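Local coordinates for secreted protein (Streptomyces lividans TK24, PDB 5LXZ) that binds copper in a galactose-oxidase-like fold and probably acts as a copper-radical oxidase of the AA5 family, at residues A[74-79]-A[225-230]; A[190-195]-A[205-210]; A[399-404]-A[446-451]; A[557-562]-A[571-576]. The protein carries 1 engineered substitution. All coordinates share one frame; numbering follows the deposited sequence.

Contact 1: A[74-79]-A[225-230]; sequences TPSDLF and DAFEFD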
loop_
_atom_site.group_PDB
_atom_site.type_symbol
_atom_site.label_atom_id
_atom_site.label_comp_id
_atom_site.label_asym_id
_atom_site.label_seq_id
_atom_site.Cartn_x
_atom_site.Cartn_y
_atom_site.Cartn_z
ATOM N N THR A 74 20.621 -2.905 -5.331
ATOM C CA THR A 74 19.313 -2.404 -5.731
ATOM C C THR A 74 19.469 -1.670 -7.048
ATOM O O THR A 74 20.060 -0.586 -7.085
ATOM C CB THR A 74 18.722 -1.544 -4.626
ATOM O OG1 THR A 74 18.739 -2.346 -3.442
ATOM C CG2 THR A 74 17.296 -1.129 -4.960
ATOM N N PRO A 75 18.919 -2.231 -8.136
ATOM C CA PRO A 75 19.228 -1.727 -9.478
ATOM C C PRO A 75 18.511 -0.452 -9.916
ATOM O O PRO A 75 18.964 0.234 -10.860
ATOM C CB PRO A 75 18.812 -2.912 -10.365
ATOM C CG PRO A 75 17.663 -3.510 -9.620
ATOM C CD PRO A 75 18.133 -3.476 -8.195
ATOM N N SER A 76 17.394 -0.121 -9.269
ATOM C CA SER A 76 16.565 1.026 -9.644
ATOM C C SER A 76 15.979 1.605 -8.372
ATOM O O SER A 76 16.067 0.982 -7.329
ATOM C CB SER A 76 15.384 0.597 -10.552
ATOM O OG SER A 76 15.892 0.080 -11.745
ATOM N N ASP A 77 15.352 2.761 -8.497
ATOM C CA ASP A 77 14.728 3.390 -7.341
ATOM C C ASP A 77 13.374 2.731 -7.055
ATOM O O ASP A 77 12.339 3.233 -7.494
ATOM C CB ASP A 77 14.563 4.895 -7.477
ATOM C CG ASP A 77 14.422 5.559 -6.139
ATOM O OD1 ASP A 77 14.232 4.808 -5.159
ATOM O OD2 ASP A 77 14.530 6.804 -6.032
ATOM N N LEU A 78 13.435 1.676 -6.254
ATOM C CA LEU A 78 12.260 0.832 -5.939
ATOM C C LEU A 78 11.380 1.373 -4.844
ATOM O O LEU A 78 10.407 0.746 -4.464
ATOM C CB LEU A 78 12.701 -0.567 -5.612
ATOM C CG LEU A 78 13.463 -1.223 -6.736
ATOM C CD1 LEU A 78 13.804 -2.640 -6.313
ATOM C CD2 LEU A 78 12.739 -1.157 -8.075
ATOM N N PHE A 79 11.682 2.559 -4.371
ATOM C CA PHE A 79 10.769 3.336 -3.581
ATOM C C PHE A 79 9.569 3.598 -4.514
ATOM O O PHE A 79 9.760 3.848 -5.668
ATOM C CB PHE A 79 11.580 4.617 -3.180
ATOM C CG PHE A 79 10.782 5.770 -2.690
ATOM C CD1 PHE A 79 9.727 5.610 -1.820
ATOM C CD2 PHE A 79 11.139 7.074 -3.091
ATOM C CE1 PHE A 79 9.025 6.705 -1.360
ATOM C CE2 PHE A 79 10.429 8.154 -2.669
ATOM C CZ PHE A 79 9.372 7.977 -1.785
ATOM N N ASP A 225 10.245 0.105 -14.771
ATOM C CA ASP A 225 11.059 -1.039 -14.406
ATOM C C ASP A 225 10.302 -2.106 -13.647
ATOM O O ASP A 225 9.483 -1.779 -12.773
ATOM C CB ASP A 225 12.233 -0.626 -13.520
ATOM C CG ASP A 225 13.147 0.413 -14.155
ATOM O OD1 ASP A 225 12.708 1.248 -14.978
ATOM O OD2 ASP A 225 14.344 0.421 -13.769
ATOM N N ALA A 226 10.614 -3.358 -13.913
ATOM C CA ALA A 226 10.081 -4.477 -13.170
ATOM C C ALA A 226 11.105 -5.544 -12.907
ATOM O O ALA A 226 11.977 -5.833 -13.774
ATOM C CB ALA A 226 8.901 -5.069 -13.885
ATOM N N PHE A 227 10.995 -6.188 -11.749
ATOM C CA PHE A 227 11.933 -7.227 -11.361
ATOM C C PHE A 227 11.169 -8.332 -10.647
ATOM O O PHE A 227 10.093 -8.100 -10.116
ATOM C CB PHE A 227 12.952 -6.673 -10.348
ATOM C CG PHE A 227 13.746 -5.513 -10.848
ATOM C CD1 PHE A 227 13.249 -4.225 -10.782
ATOM C CD2 PHE A 227 14.954 -5.737 -11.506
ATOM C CE1 PHE A 227 13.970 -3.153 -11.289
ATOM C CE2 PHE A 227 15.653 -4.659 -12.043
ATOM C CZ PHE A 227 15.177 -3.391 -11.918
ATOM N N GLU A 228 11.735 -9.521 -10.614
ATOM C CA GLU A 228 11.330 -10.520 -9.660
ATOM C C GLU A 228 12.414 -10.617 -8.606
ATOM O O GLU A 228 13.568 -10.827 -8.944
ATOM C CB GLU A 228 11.080 -11.850 -10.310
ATOM C CG GLU A 228 9.864 -11.884 -11.226
ATOM C CD GLU A 228 9.578 -13.271 -11.784
ATOM O OE1 GLU A 228 10.127 -14.276 -11.244
ATOM O OE2 GLU A 228 8.791 -13.398 -12.746
ATOM N N PHE A 229 12.089 -10.455 -7.330
ATOM C CA PHE A 229 13.085 -10.677 -6.298
ATOM C C PHE A 229 13.052 -12.162 -5.980
ATOM O O PHE A 229 12.009 -12.696 -5.583
ATOM C CB PHE A 229 12.814 -9.884 -5.018
ATOM C CG PHE A 229 13.911 -10.041 -4.025
ATOM C CD1 PHE A 229 15.089 -9.286 -4.191
ATOM C CD2 PHE A 229 13.872 -11.008 -3.009
ATOM C CE1 PHE A 229 16.150 -9.429 -3.314
ATOM C CE2 PHE A 229 14.974 -11.148 -2.151
ATOM C CZ PHE A 229 16.086 -10.354 -2.302
ATOM N N ASP A 230 14.194 -12.825 -6.143
ATOM C CA ASP A 230 14.324 -14.247 -5.891
ATOM C C ASP A 230 14.849 -14.422 -4.459
ATOM O O ASP A 230 15.989 -14.033 -4.166
ATOM C CB ASP A 230 15.288 -14.822 -6.944
ATOM C CG ASP A 230 15.564 -16.294 -6.766
ATOM O OD1 ASP A 230 15.467 -16.817 -5.659
ATOM O OD2 ASP A 230 15.923 -16.915 -7.796
#
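The ring of Phe227 has the Ser76 hydroxyl at its edge, near the ring plane, with OG 3.5 Å from CZ; Pro75 and Leu78 come in obliquely. Phe227 lies on strand 226-230, between strands 91-102 and 235-238 in a beta-propeller blade, and segment 74-79 belongs to the connection from strand 69-71 of the preceding blade to strand 81-85 of this one. Pro75 meets the ring tip to tip, its CG 3.4 Å from CE2 of Phe227. The Leu78 side chain crosses at a slant and brings CD2 to 4.0 Å from CE1 of Phe227. With CG anti to the carbonyl carbon (chi1 -59°), the ring is directed at all three residues. An alanine in place of Phe227 would probably loosen the blade-to-blade connection, since the contacts with Pro75 CG and Leu78 CD2 both go with the ring. Asp77, between Ser76 and Leu78, centres an inverse gamma turn and points away from the strand, its OD2 bonded to Ser45. Phe79 meets the copper ligand His461, ring planes nearly perpendicular. The polar link is a short hydrogen bond: Ser76 OG donates to Asp225 OD2 at 2.6 Å, and OD2 accepts on its anti lone pair, the one turned away from OD1.

Contact 2: A[190-195]-A[205-210]; sequences EDNYRV and NTYGIA. With PO4 (phosphate ion), chain F; EDO (1,2-ethanediol), chain Q.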
loop_
_atom_site.group_PDB
_atom_site.type_symbol
_atom_site.label_atom_id
_atom_site.label_comp_id
_atom_site.label_asym_id
_atom_site.label_seq_id
_atom_site.Cartn_x
_atom_site.Cartn_y
_atom_site.Cartn_z
ATOM N N GLU A 190 -6.595 15.889 -8.108
ATOM C CA GLU A 190 -6.424 16.396 -9.452
ATOM C C GLU A 190 -7.618 17.241 -9.881
ATOM O O GLU A 190 -8.772 16.895 -9.613
ATOM C CB GLU A 190 -6.315 15.217 -10.399
ATOM C CG GLU A 190 -6.143 15.562 -11.871
ATOM C CD GLU A 190 -6.199 14.340 -12.753
ATOM O OE1 GLU A 190 -5.404 13.423 -12.481
ATOM O OE2 GLU A 190 -7.003 14.341 -13.730
ATOM N N ASP A 191 -7.355 18.288 -10.646
ATOM C CA ASP A 191 -8.403 19.014 -11.330
ATOM C C ASP A 191 -7.896 19.466 -12.706
ATOM O O ASP A 191 -6.711 19.409 -12.971
ATOM C CB ASP A 191 -8.951 20.188 -10.498
ATOM C CG ASP A 191 -10.371 20.590 -10.865
ATOM O OD1 ASP A 191 -11.037 19.937 -11.750
ATOM O OD2 ASP A 191 -10.846 21.577 -10.248
ATOM N N ASN A 192 -8.849 19.822 -13.543
ATOM C CA ASN A 192 -8.639 20.450 -14.831
ATOM C C ASN A 192 -8.821 21.926 -14.610
ATOM O O ASN A 192 -9.831 22.355 -13.984
ATOM C CB ASN A 192 -9.666 19.897 -15.822
ATOM C CG ASN A 192 -9.509 20.397 -17.222
ATOM O OD1 ASN A 192 -9.452 21.579 -17.465
ATOM N ND2 ASN A 192 -9.580 19.468 -18.175
ATOM N N TYR A 193 -7.873 22.715 -15.094
ATOM C CA TYR A 193 -7.788 24.126 -14.783
ATOM C C TYR A 193 -8.044 24.965 -16.009
ATOM O O TYR A 193 -7.440 24.724 -17.044
ATOM C CB TYR A 193 -6.399 24.487 -14.209
ATOM C CG TYR A 193 -6.272 23.997 -12.795
ATOM C CD1 TYR A 193 -6.034 22.644 -12.531
ATOM C CD2 TYR A 193 -6.460 24.828 -11.725
ATOM C CE1 TYR A 193 -5.961 22.166 -11.236
ATOM C CE2 TYR A 193 -6.413 24.368 -10.421
ATOM C CZ TYR A 193 -6.159 23.027 -10.166
ATOM O OH TYR A 193 -6.167 22.581 -8.841
ATOM N N ARG A 194 -8.906 25.960 -15.886
ATOM C CA ARG A 194 -9.157 26.942 -16.922
ATOM C C ARG A 194 -8.038 27.978 -16.895
ATOM O O ARG A 194 -7.665 28.423 -15.859
ATOM C CB ARG A 194 -10.522 27.614 -16.676
ATOM C CG ARG A 194 -11.040 28.346 -17.924
ATOM C CD ARG A 194 -12.341 29.091 -17.625
ATOM N NE ARG A 194 -12.118 30.299 -16.857
ATOM C CZ ARG A 194 -11.823 31.499 -17.364
ATOM N NH1 ARG A 194 -11.635 31.650 -18.657
ATOM N NH2 ARG A 194 -11.662 32.532 -16.557
ATOM N N VAL A 195 -7.516 28.334 -18.067
ATOM C CA VAL A 195 -6.523 29.395 -18.183
ATOM C C VAL A 195 -7.228 30.715 -18.378
ATOM O O VAL A 195 -7.873 30.930 -19.409
ATOM C CB VAL A 195 -5.597 29.142 -19.376
ATOM C CG1 VAL A 195 -4.538 30.250 -19.461
ATOM C CG2 VAL A 195 -4.950 27.773 -19.249
ATOM N N ASN A 205 -8.638 25.017 -26.689
ATOM C CA ASN A 205 -7.481 24.182 -26.911
ATOM C C ASN A 205 -6.441 24.155 -25.798
ATOM O O ASN A 205 -5.521 23.354 -25.863
ATOM C CB ASN A 205 -6.774 24.680 -28.179
ATOM C CG ASN A 205 -7.601 24.491 -29.454
ATOM O OD1 ASN A 205 -8.446 23.621 -29.532
ATOM N ND2 ASN A 205 -7.328 25.317 -30.465
ATOM N N THR A 206 -6.545 25.037 -24.807
ATOM C CA THR A 206 -5.505 25.168 -23.805
ATOM C C THR A 206 -6.141 25.001 -22.427
ATOM O O THR A 206 -7.080 25.724 -22.102
ATOM C CB THR A 206 -4.805 26.549 -23.873
ATOM O OG1 THR A 206 -4.652 26.921 -25.245
ATOM C CG2 THR A 206 -3.452 26.503 -23.199
ATOM N N TYR A 207 -5.625 24.043 -21.664
ATOM C CA TYR A 207 -6.087 23.888 -20.255
ATOM C C TYR A 207 -4.990 23.249 -19.441
ATOM O O TYR A 207 -4.035 22.709 -19.979
ATOM C CB TYR A 207 -7.356 23.039 -20.202
ATOM C CG TYR A 207 -7.198 21.674 -20.770
ATOM C CD1 TYR A 207 -7.346 21.451 -22.149
ATOM C CD2 TYR A 207 -6.839 20.602 -19.976
ATOM C CE1 TYR A 207 -7.171 20.201 -22.670
ATOM C CE2 TYR A 207 -6.657 19.343 -20.510
ATOM C CZ TYR A 207 -6.812 19.153 -21.859
ATOM O OH TYR A 207 -6.639 17.873 -22.354
ATOM N N GLY A 208 -5.136 23.283 -18.120
ATOM C CA GLY A 208 -4.154 22.714 -17.230
ATOM C C GLY A 208 -4.694 21.484 -16.548
ATOM O O GLY A 208 -5.928 21.353 -16.404
ATOM N N ILE A 209 -3.803 20.597 -16.204
ATOM C CA ILE A 209 -4.111 19.490 -15.260
ATOM C C ILE A 209 -3.081 19.508 -14.166
ATOM O O ILE A 209 -1.885 19.519 -14.441
ATOM C CB ILE A 209 -4.112 18.108 -15.931
ATOM C CG1 ILE A 209 -5.099 18.084 -17.093
ATOM C CG2 ILE A 209 -4.425 17.010 -14.898
ATOM C CD1 ILE A 209 -6.544 17.920 -16.732
ATOM N N ALA A 210 -3.507 19.461 -12.902
ATOM C CA ALA A 210 -2.573 19.388 -11.822
ATOM C C ALA A 210 -3.105 18.405 -10.814
ATOM O O ALA A 210 -4.314 18.326 -10.647
ATOM C CB ALA A 210 -2.413 20.732 -11.158
HETATM P P PO4 F . -13.440 31.147 -13.533
HETATM O O1 PO4 F . -13.003 32.524 -14.014
HETATM O O2 PO4 F . -12.545 30.109 -14.132
HETATM O O3 PO4 F . -13.417 31.166 -11.998
HETATM O O4 PO4 F . -14.846 30.906 -13.937
HETATM C C1 EDO Q . -9.878 11.780 -15.539
HETATM O O1 EDO Q . -11.065 11.274 -14.933
HETATM C C2 EDO Q . -8.932 12.082 -14.399
HETATM O O2 EDO Q . -7.556 12.192 -14.753
HETATM O O HOH W 1 -8.573 27.099 -20.471
#
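Asn192 and Tyr207 cross at about a right angle, yet the amide and ring planes are only 20° apart, with ND2 of Asn192 3.5 Å from CD2 of Tyr207. They belong to antiparallel strands 191-195 and 206-210 of the GlxA beta-barrel domain, joined through the short helix 200-205. Asn192 shares its sheet face with Ile209, its partner in a non-hydrogen-bonded pair, whose CD1 approaches ND2 obliquely; Asn192 OD1 is turned to Lys136 NZ. On the face bearing Tyr193 and Ala210, CE1 of Tyr193 rests 3.8 Å from CB of Ala210, and the Tyr193 hydroxyl bonds to Asn138. Gly208 faces Tyr193 here, and a beta carbon on it would crowd Tyr193 CB. Beyond the paired residues, one water accepts from Val195 N and donates to Thr206 O. The two bonds of the Tyr193–Gly208 pair differ in approach: Tyr193 N reaches Gly208 O at 2.7 Å from above the carbonyl plane, whereas Gly208 N meets Tyr193 O at 2.9 Å, nearly straight (174°) and on an in-plane lone pair.

Contact 3: A[399-404]-A[446-451]; sequences PSLEKG and NEFERV. With EDO (1,2-ethanediol), chain H.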
loop_
_atom_site.group_PDB
_atom_site.type_symbol
_atom_site.label_atom_id
_atom_site.label_comp_id
_atom_site.label_asym_id
_atom_site.label_seq_id
_atom_site.Cartn_x
_atom_site.Cartn_y
_atom_site.Cartn_z
ATOM N N PRO A 399 -16.098 -1.564 15.223
ATOM C CA PRO A 399 -15.692 -0.798 16.386
ATOM C C PRO A 399 -14.805 0.371 16.022
ATOM O O PRO A 399 -13.999 0.299 15.063
ATOM C CB PRO A 399 -14.914 -1.833 17.233
ATOM C CG PRO A 399 -14.367 -2.768 16.222
ATOM C CD PRO A 399 -15.399 -2.870 15.144
ATOM N N SER A 400 -14.893 1.436 16.800
ATOM C CA SER A 400 -14.077 2.600 16.559
ATOM C C SER A 400 -12.779 2.649 17.336
ATOM O O SER A 400 -12.679 2.083 18.428
ATOM C CB SER A 400 -14.855 3.873 16.846
ATOM O OG SER A 400 -15.927 3.970 15.936
ATOM N N LEU A 401 -11.812 3.353 16.769
ATOM C CA LEU A 401 -10.610 3.772 17.446
ATOM C C LEU A 401 -10.957 4.950 18.350
ATOM O O LEU A 401 -12.068 5.507 18.264
ATOM C CB LEU A 401 -9.571 4.196 16.421
ATOM C CG LEU A 401 -9.207 3.130 15.391
ATOM C CD1 LEU A 401 -8.464 3.738 14.217
ATOM C CD2 LEU A 401 -8.395 2.021 16.020
ATOM N N GLU A 402 -10.029 5.347 19.191
ATOM C CA GLU A 402 -10.239 6.514 20.059
ATOM C C GLU A 402 -10.113 7.819 19.281
ATOM O O GLU A 402 -10.862 8.748 19.546
ATOM C CB GLU A 402 -9.303 6.508 21.284
ATOM C CG GLU A 402 -9.469 7.727 22.199
ATOM C CD GLU A 402 -8.380 7.931 23.231
ATOM O OE1 GLU A 402 -7.360 7.241 23.213
ATOM O OE2 GLU A 402 -8.576 8.827 24.110
ATOM N N LYS A 403 -9.185 7.903 18.337
ATOM C CA LYS A 403 -8.845 9.130 17.647
ATOM C C LYS A 403 -8.871 8.854 16.163
ATOM O O LYS A 403 -8.650 7.737 15.760
ATOM C CB LYS A 403 -7.418 9.542 18.020
ATOM C CG LYS A 403 -7.290 9.907 19.493
ATOM C CD LYS A 403 -5.846 10.104 19.862
ATOM C CE LYS A 403 -5.750 10.365 21.356
ATOM N NZ LYS A 403 -4.381 10.742 21.745
ATOM N N GLY A 404 -9.102 9.887 15.385
ATOM C CA GLY A 404 -8.954 9.778 13.954
ATOM C C GLY A 404 -7.524 9.381 13.654
ATOM O O GLY A 404 -6.577 9.921 14.201
ATOM N N ASN A 446 -16.363 -8.800 17.351
ATOM C CA ASN A 446 -16.428 -7.494 16.683
ATOM C C ASN A 446 -16.045 -6.330 17.564
ATOM O O ASN A 446 -16.596 -5.230 17.441
ATOM C CB ASN A 446 -17.797 -7.297 16.022
ATOM C CG ASN A 446 -17.796 -6.214 14.951
ATOM O OD1 ASN A 446 -16.803 -5.959 14.274
ATOM N ND2 ASN A 446 -18.926 -5.597 14.772
ATOM N N GLU A 447 -15.039 -6.554 18.413
ATOM C CA GLU A 447 -14.546 -5.508 19.284
ATOM C C GLU A 447 -13.048 -5.389 19.231
ATOM O O GLU A 447 -12.354 -6.334 18.883
ATOM C CB GLU A 447 -14.956 -5.777 20.747
ATOM C CG GLU A 447 -16.469 -5.867 20.975
ATOM C CD GLU A 447 -17.186 -4.545 21.013
ATOM O OE1 GLU A 447 -16.697 -3.515 20.488
ATOM O OE2 GLU A 447 -18.316 -4.521 21.591
ATOM N N PHE A 448 -12.572 -4.232 19.651
ATOM C CA PHE A 448 -11.151 -3.972 19.885
ATOM C C PHE A 448 -10.806 -4.200 21.350
ATOM O O PHE A 448 -11.593 -3.887 22.243
ATOM C CB PHE A 448 -10.809 -2.515 19.596
ATOM C CG PHE A 448 -10.597 -2.184 18.145
ATOM C CD1 PHE A 448 -9.657 -2.857 17.407
ATOM C CD2 PHE A 448 -11.231 -1.082 17.578
ATOM C CE1 PHE A 448 -9.409 -2.498 16.087
ATOM C CE2 PHE A 448 -10.999 -0.725 16.261
ATOM C CZ PHE A 448 -10.076 -1.428 15.527
ATOM N N GLU A 449 -9.610 -4.732 21.556
ATOM C CA GLU A 449 -8.983 -4.872 22.873
ATOM C C GLU A 449 -7.708 -4.055 22.802
ATOM O O GLU A 449 -6.868 -4.310 21.956
ATOM C CB GLU A 449 -8.669 -6.334 23.141
ATOM C CG GLU A 449 -7.814 -6.591 24.370
ATOM C CD GLU A 449 -7.325 -8.031 24.459
ATOM O OE1 GLU A 449 -7.564 -8.837 23.536
ATOM O OE2 GLU A 449 -6.638 -8.369 25.472
ATOM N N ARG A 450 -7.550 -3.061 23.656
ATOM C CA ARG A 450 -6.308 -2.342 23.744
ATOM C C ARG A 450 -5.192 -3.234 24.298
ATOM O O ARG A 450 -5.387 -3.991 25.249
ATOM C CB ARG A 450 -6.517 -1.142 24.643
ATOM C CG ARG A 450 -5.387 -0.202 24.625
ATOM C CD ARG A 450 -5.498 0.873 23.576
ATOM N NE ARG A 450 -4.423 1.769 23.942
ATOM C CZ ARG A 450 -4.508 2.926 24.562
ATOM N NH1 ARG A 450 -5.682 3.499 24.812
ATOM N NH2 ARG A 450 -3.393 3.551 24.874
ATOM N N VAL A 451 -4.034 -3.157 23.676
ATOM C CA VAL A 451 -2.849 -3.890 24.110
ATOM C C VAL A 451 -1.699 -2.907 24.388
ATOM O O VAL A 451 -1.950 -1.726 24.473
ATOM C CB VAL A 451 -2.501 -5.041 23.163
ATOM C CG1 VAL A 451 -3.593 -6.107 23.186
ATOM C CG2 VAL A 451 -2.194 -4.549 21.718
HETATM C C1 EDO H . -19.613 -1.916 16.817
HETATM O O1 EDO H . -20.571 -2.100 15.770
HETATM C C2 EDO H . -18.930 -3.256 17.044
HETATM O O2 EDO H . -18.367 -3.389 18.354
#
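Phe448 has its CG anti to the carbonyl carbon and beside the backbone N (chi1 -81°), which swings the ring out of strand 447-450 toward segment 399-404. Pro399, puckered C-gamma endo, lies across it at about a right angle in a CH-pi contact: its CG is 4.2 Å from the centroid of the Phe448 ring and 28° off the ring normal, over one face. The carbonyl of Ser400 comes to the ring's edge instead, with O 3.6 Å from CD2 of Phe448. Leu401, with CG also anti to its carbonyl carbon and CD1 extended beyond, turns CD2 obliquely to 3.8 Å from CE2 of Phe448. Asn446 holds its CG anti to the backbone N, so that OD1 sits 3.5 Å from Pro399 CD while bonding to Tyr441 OH. Glu447 points away at its root but bends at chi2 (-78°), folding its carboxylate back toward Pro399 and a 1,2-ethanediol whose O2 donates to Asn446 O. Glu402 and Arg450 bring opposite charges near each other without forming a salt bridge; their firmer partners are Gln437 and Asp453. Asn446, in the left-handed backbone region, forms with Glu447 a G1 beta bulge opposite His442. The whole is a surface contact of a kelch-type beta-propeller, where the connection leaving strand 395-397 of one blade packs on the outermost strand of the next.

Contact 4: A[557-562]-A[571-576]; sequences IALDFK and TVPSGK. With EDO (1,2-ethanediol), chain K.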
loop_
_atom_site.group_PDB
_atom_site.type_symbol
_atom_site.label_atom_id
_atom_site.label_comp_id
_atom_site.label_asym_id
_atom_site.label_seq_id
_atom_site.Cartn_x
_atom_site.Cartn_y
_atom_site.Cartn_z
ATOM N N ILE A 557 -6.275 -18.329 5.796
ATOM C CA ILE A 557 -7.227 -19.306 5.284
ATOM C C ILE A 557 -7.366 -20.418 6.306
ATOM O O ILE A 557 -6.381 -20.995 6.742
ATOM C CB ILE A 557 -6.721 -19.859 3.956
ATOM C CG1 ILE A 557 -6.612 -18.697 2.944
ATOM C CG2 ILE A 557 -7.634 -20.972 3.442
ATOM C CD1 ILE A 557 -5.569 -18.939 1.900
ATOM N N ALA A 558 -8.600 -20.712 6.711
ATOM C CA ALA A 558 -8.780 -21.865 7.631
ATOM C C ALA A 558 -8.588 -23.194 6.954
ATOM O O ALA A 558 -9.101 -23.381 5.861
ATOM C CB ALA A 558 -10.189 -21.804 8.199
ATOM N N LEU A 559 -7.909 -24.123 7.617
ATOM C CA LEU A 559 -7.755 -25.490 7.103
ATOM C C LEU A 559 -8.476 -26.480 8.000
ATOM O O LEU A 559 -8.368 -26.418 9.204
ATOM C CB LEU A 559 -6.308 -25.921 7.052
ATOM C CG LEU A 559 -5.254 -25.073 6.372
ATOM C CD1 LEU A 559 -3.990 -25.844 6.030
ATOM C CD2 LEU A 559 -5.770 -24.378 5.157
ATOM N N ASP A 560 -9.170 -27.409 7.363
ATOM C CA ASP A 560 -9.706 -28.553 8.090
ATOM C C ASP A 560 -8.516 -29.418 8.514
ATOM O O ASP A 560 -7.485 -29.459 7.866
ATOM C CB ASP A 560 -10.656 -29.356 7.198
ATOM C CG ASP A 560 -11.978 -28.662 6.969
ATOM O OD1 ASP A 560 -12.339 -27.753 7.723
ATOM O OD2 ASP A 560 -12.678 -29.073 6.026
ATOM N N PHE A 561 -8.655 -30.104 9.651
ATOM C CA PHE A 561 -7.564 -30.941 10.139
ATOM C C PHE A 561 -8.093 -32.098 10.975
ATOM O O PHE A 561 -9.195 -32.048 11.476
ATOM C CB PHE A 561 -6.605 -30.141 11.001
ATOM C CG PHE A 561 -7.214 -29.613 12.270
ATOM C CD1 PHE A 561 -7.848 -28.386 12.311
ATOM C CD2 PHE A 561 -7.113 -30.340 13.445
ATOM C CE1 PHE A 561 -8.382 -27.897 13.492
ATOM C CE2 PHE A 561 -7.657 -29.856 14.622
ATOM C CZ PHE A 561 -8.291 -28.646 14.647
ATOM N N LYS A 562 -7.238 -33.092 11.105
ATOM C CA LYS A 562 -7.499 -34.229 12.012
ATOM C C LYS A 562 -6.218 -34.538 12.782
ATOM O O LYS A 562 -5.139 -34.581 12.234
ATOM C CB LYS A 562 -7.981 -35.437 11.217
ATOM C CG LYS A 562 -9.461 -35.411 10.872
ATOM N N THR A 571 -5.939 -30.249 5.480
ATOM C CA THR A 571 -6.422 -30.269 4.094
ATOM C C THR A 571 -6.585 -28.824 3.635
ATOM O O THR A 571 -7.217 -28.038 4.288
ATOM C CB THR A 571 -7.751 -31.049 3.981
ATOM O OG1 THR A 571 -7.543 -32.393 4.486
ATOM C CG2 THR A 571 -8.230 -31.160 2.554
ATOM N N VAL A 572 -5.995 -28.523 2.492
ATOM C CA VAL A 572 -6.058 -27.191 1.929
ATOM C C VAL A 572 -7.395 -27.044 1.215
ATOM O O VAL A 572 -7.774 -27.895 0.419
ATOM C CB VAL A 572 -4.881 -26.972 0.953
ATOM C CG1 VAL A 572 -4.958 -25.594 0.307
ATOM C CG2 VAL A 572 -3.550 -27.077 1.688
ATOM N N PRO A 573 -8.083 -25.916 1.424
ATOM C CA PRO A 573 -9.338 -25.707 0.732
ATOM C C PRO A 573 -9.184 -25.651 -0.790
ATOM O O PRO A 573 -8.116 -25.351 -1.306
ATOM C CB PRO A 573 -9.764 -24.312 1.197
ATOM C CG PRO A 573 -9.167 -24.163 2.500
ATOM C CD PRO A 573 -7.888 -24.938 2.501
ATOM N N SER A 574 -10.273 -25.946 -1.477
ATOM C CA SER A 574 -10.377 -25.758 -2.898
ATOM C C SER A 574 -10.533 -24.279 -3.259
ATOM O O SER A 574 -11.131 -23.513 -2.526
ATOM C CB SER A 574 -11.576 -26.483 -3.457
ATOM O OG SER A 574 -11.403 -27.901 -3.292
ATOM N N GLY A 575 -10.077 -23.946 -4.459
ATOM C CA GLY A 575 -10.389 -22.685 -5.113
ATOM C C GLY A 575 -9.163 -21.779 -5.186
ATOM O O GLY A 575 -8.703 -21.296 -4.166
ATOM N N LYS A 576 -8.607 -21.596 -6.375
ATOM C CA LYS A 576 -7.475 -20.726 -6.618
ATOM C C LYS A 576 -7.769 -19.247 -6.355
ATOM O O LYS A 576 -6.852 -18.473 -6.168
ATOM C CB LYS A 576 -7.027 -20.946 -8.074
ATOM C CG LYS A 576 -5.730 -20.296 -8.495
ATOM C CD LYS A 576 -5.330 -20.764 -9.923
ATOM C CE LYS A 576 -4.236 -19.924 -10.519
ATOM N NZ LYS A 576 -2.947 -20.143 -9.852
HETATM C C1 EDO K . -11.307 -24.151 11.220
HETATM O O1 EDO K . -11.202 -22.971 12.018
HETATM C C2 EDO K . -10.257 -25.221 11.564
HETATM O O2 EDO K . -8.882 -24.802 11.334
HETATM O O HOH W 2 -9.777 -27.296 4.487
#
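One direct hydrogen bond and one water bridge join the backbones at one end of the contact. Thr571 N donates to Asp560 O at 3.0 Å (155° at the hydrogen), approaching from above the carbonyl plane and not along a lone pair. Next to it a water takes the place of a direct bond: it accepts from Asp560 N at 2.9 Å and donates to Thr571 O at 2.7 Å, so the two chains are already parting. Apolar packing takes over at Pro573. Its CG lies 3.7 Å from CG2 of Ile557, the two side chains crossing obliquely, while its CD is only 3.4 Å from CD2 of Leu559, tighter than ordinary carbon contact, with Leu559 coming across at about a right angle. A bound 1,2-ethanediol, probably a crystallisation additive, donates from O2 to Leu559 O and places C2 3.8 Å from CE1 of Phe561, at the ring's edge. Phe561 holds this ring in the crowded position between backbone N and carbonyl carbon (chi1 64°), packed on Val538 and Leu568. An alanine here would probably lose that packing and the edge contact with the ethanediol. Within the galactose-oxidase-like early-set domain, strand 556-564 lies between strands 535-541 and 567-571; as the chain leaves 567-571, Thr571 OG1 bonds to Ser524 on strand 524-528, and Gln361 from a propeller loop bonds to Ala558 O.

From the N terminus strand 14-18 first joins the blade of 462-500; the next blade, strands 30-33 to 69-71, follows, and the connection at 74-79 then meets strand 226-230 of the blade after it, so contact 1 closes a loop of 145 residues. Contact 2 falls wholly within that loop: it is a short closure inside the inserted beta-barrel domain, its centre 34 Å from that of contact 1. Further blades lead to contact 3, which joins two consecutive blades at the surface, across the chain's centre from contact 1. Contact 4 comes last, a local closure in the early-set domain. Contacts 1, 3 and 4 follow in series, and none cross. Contacts 2 and 4 lie farthest apart, their centres 53 Å from each other.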